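Local coordinates for probable 2-hydroxyhepta-2,4-diene-1,7-dioate isomerase (Thermus thermophilus, PDB 2DFU), which catalyses the isomerisation of 2-hydroxyhepta-2,4-diene-1,7-dioate and belongs to the metal-dependent fumarylacetoacetate hydrolase family, at the interface of chains A and B. Numbering follows the deposited sequence. Chains: chain A/B, probable 2-hydroxyhepta-2,4-diene-1,7-dioate isomerase.

The interface of chains A and B. Residues chain A 84, 159-160, 163-164; chain B 78-80, 216-217.
B:Phe216 lays one face of its ring against the start of helix 159-162 of chain A, in a patch of the two-fold interface between the two chains of the deposited assembly, probably the biological dimer of this fumarylacetoacetate hydrolase family member. The methylene CB of A:Arg160 sits over that face, 3.5 Å from the ring centroid and displaced toward the CD1–CE1 rim, a CH-pi contact. Arginine suits the spot by offering its aliphatic stem to the ring while its extended chain carries the guanidinium away. A flat aromatic can cover helix backbone and side-chain carbon together. CG of B:Phe216 lies between its backbone N and carbonyl carbon (chi1 70°), a turn that carries the ring from its loop to the helix. An alanine here would probably strip A:Arg160 CB of its aromatic cover and leave a gap beside A:Val159.

The two branches of A:Val159 divide the work. CG1 meets the ring rim at B:Phe216 CE1, 3.9 Å away, the two side chains crossing at about a right angle. CG2 points to strand 78-81 of chain B and packs 3.3 Å from the carbonyl O of B:Leu78; it also reaches CA of B:Phe79. A branched, compact residue thus fills the space between ring and strand. B:Leu78 supports the ring from its own chain, its apolar CD1 at the ring edge, in plane.

Farther out, B:Met217 bends at chi3 (-85°), bringing its terminal methyl CE to 3.3 Å from the hydroxyl OG of A:Ser163. A flexible thioether can fit such a mixed surface, and the small serine admits the methyl. The apolar branch CD1 of B:Leu80 approaches the same OG at 4.0 Å. A:Asn84 crosses B:Met217 roughly at right angles, its amide ND2 lying 3.7 Å from B:Met217 CG. Asparagine can pack there and still bond within its own chain: ND2 donates a fairly straight hydrogen bond of 2.8 Å (156° at H) to the carbonyl O of A:Ser163, tilted from the carbonyl plane, with the oxygen somewhat out of the amide plane. This would restrain the amide's rotation and link A:Asn84 to the A:Ser163 backbone.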
loop_
_atom_site.group_PDB
_atom_site.type_symbol
_atom_site.label_atom_id
_atom_site.label_comp_id
_atom_site.label_asym_id
_atom_site.label_seq_id
_atom_site.Cartn_x
_atom_site.Cartn_y
_atom_site.Cartn_z
ATOM N N ASN A 84 -3.046 -1.248 6.802
ATOM C CA ASN A 84 -2.941 -1.628 8.210
ATOM C C ASN A 84 -2.953 -0.399 9.129
ATOM O O ASN A 84 -3.256 -0.511 10.318
ATOM C CB ASN A 84 -1.652 -2.409 8.452
ATOM C CG ASN A 84 -0.406 -1.580 8.165
ATOM O OD1 ASN A 84 -0.123 -1.245 7.013
ATOM N ND2 ASN A 84 0.331 -1.232 9.214
ATOM N N VAL A 159 8.539 4.000 6.720
ATOM C CA VAL A 159 7.609 2.900 6.902
ATOM C C VAL A 159 7.057 2.800 8.325
ATOM O O VAL A 159 5.840 2.876 8.518
ATOM C CB VAL A 159 8.226 1.558 6.483
ATOM C CG1 VAL A 159 7.205 0.446 6.656
ATOM C CG2 VAL A 159 8.659 1.632 5.028
ATOM N N ARG A 160 7.901 2.634 9.338
ATOM C CA ARG A 160 7.289 2.568 10.655
ATOM C C ARG A 160 6.982 3.952 11.204
ATOM O O ARG A 160 6.236 4.090 12.168
ATOM C CB ARG A 160 8.122 1.745 11.650
ATOM C CG ARG A 160 9.521 2.183 11.883
ATOM C CD ARG A 160 10.195 1.230 12.860
ATOM N NE ARG A 160 11.597 1.581 13.014
ATOM C CZ ARG A 160 12.371 1.184 14.016
ATOM N NH1 ARG A 160 11.887 0.406 14.976
ATOM N NH2 ARG A 160 13.634 1.581 14.059
ATOM N N SER A 163 3.552 4.286 8.657
ATOM C CA SER A 163 2.685 3.160 8.362
ATOM C C SER A 163 2.539 2.061 9.415
ATOM O O SER A 163 2.190 0.924 9.084
ATOM C CB SER A 163 3.116 2.545 7.031
ATOM O OG SER A 163 2.096 1.717 6.503
ATOM N N ALA A 164 2.800 2.391 10.675
ATOM C CA ALA A 164 2.641 1.420 11.753
ATOM C C ALA A 164 1.139 1.190 11.918
ATOM O O ALA A 164 0.339 2.026 11.502
ATOM C CB ALA A 164 3.236 1.973 13.058
ATOM N N LEU B 78 13.388 -0.725 5.138
ATOM C CA LEU B 78 12.143 -1.048 4.452
ATOM C C LEU B 78 11.546 0.070 3.618
ATOM O O LEU B 78 11.716 1.243 3.927
ATOM C CB LEU B 78 11.093 -1.475 5.477
ATOM C CG LEU B 78 11.433 -2.575 6.479
ATOM C CD1 LEU B 78 10.304 -2.691 7.495
ATOM C CD2 LEU B 78 11.640 -3.889 5.748
ATOM N N PHE B 79 10.841 -0.310 2.557
ATOM C CA PHE B 79 10.152 0.652 1.704
ATOM C C PHE B 79 8.903 -0.028 1.159
ATOM O O PHE B 79 8.837 -1.254 1.101
ATOM C CB PHE B 79 11.049 1.186 0.566
ATOM C CG PHE B 79 11.490 0.147 -0.437
ATOM C CD1 PHE B 79 12.645 -0.603 -0.225
ATOM C CD2 PHE B 79 10.789 -0.027 -1.632
ATOM C CE1 PHE B 79 13.104 -1.509 -1.193
ATOM C CE2 PHE B 79 11.237 -0.928 -2.604
ATOM C CZ PHE B 79 12.402 -1.669 -2.382
ATOM N N LEU B 80 7.907 0.765 0.778
ATOM C CA LEU B 80 6.649 0.217 0.284
ATOM C C LEU B 80 6.394 0.398 -1.200
ATOM O O LEU B 80 6.868 1.354 -1.818
ATOM C CB LEU B 80 5.472 0.844 1.037
ATOM C CG LEU B 80 5.304 0.586 2.534
ATOM C CD1 LEU B 80 4.224 1.514 3.107
ATOM C CD2 LEU B 80 4.936 -0.872 2.754
ATOM N N PHE B 216 5.628 -3.883 14.329
ATOM C CA PHE B 216 4.921 -2.609 14.246
ATOM C C PHE B 216 3.876 -2.590 13.137
ATOM O O PHE B 216 2.990 -1.732 13.120
ATOM C CB PHE B 216 5.928 -1.492 13.991
ATOM C CG PHE B 216 6.535 -1.535 12.619
ATOM C CD1 PHE B 216 5.916 -0.895 11.551
ATOM C CD2 PHE B 216 7.713 -2.236 12.389
ATOM C CE1 PHE B 216 6.464 -0.951 10.265
ATOM C CE2 PHE B 216 8.268 -2.299 11.107
ATOM C CZ PHE B 216 7.643 -1.656 10.046
ATOM N N MET B 217 3.995 -3.533 12.208
ATOM C CA MET B 217 3.080 -3.615 11.074
ATOM C C MET B 217 2.524 -5.020 10.862
ATOM O O MET B 217 3.273 -5.967 10.621
ATOM C CB MET B 217 3.806 -3.140 9.810
ATOM C CG MET B 217 3.166 -3.563 8.496
ATOM S SD MET B 217 4.119 -2.987 7.061
ATOM C CE MET B 217 3.464 -1.316 6.877
#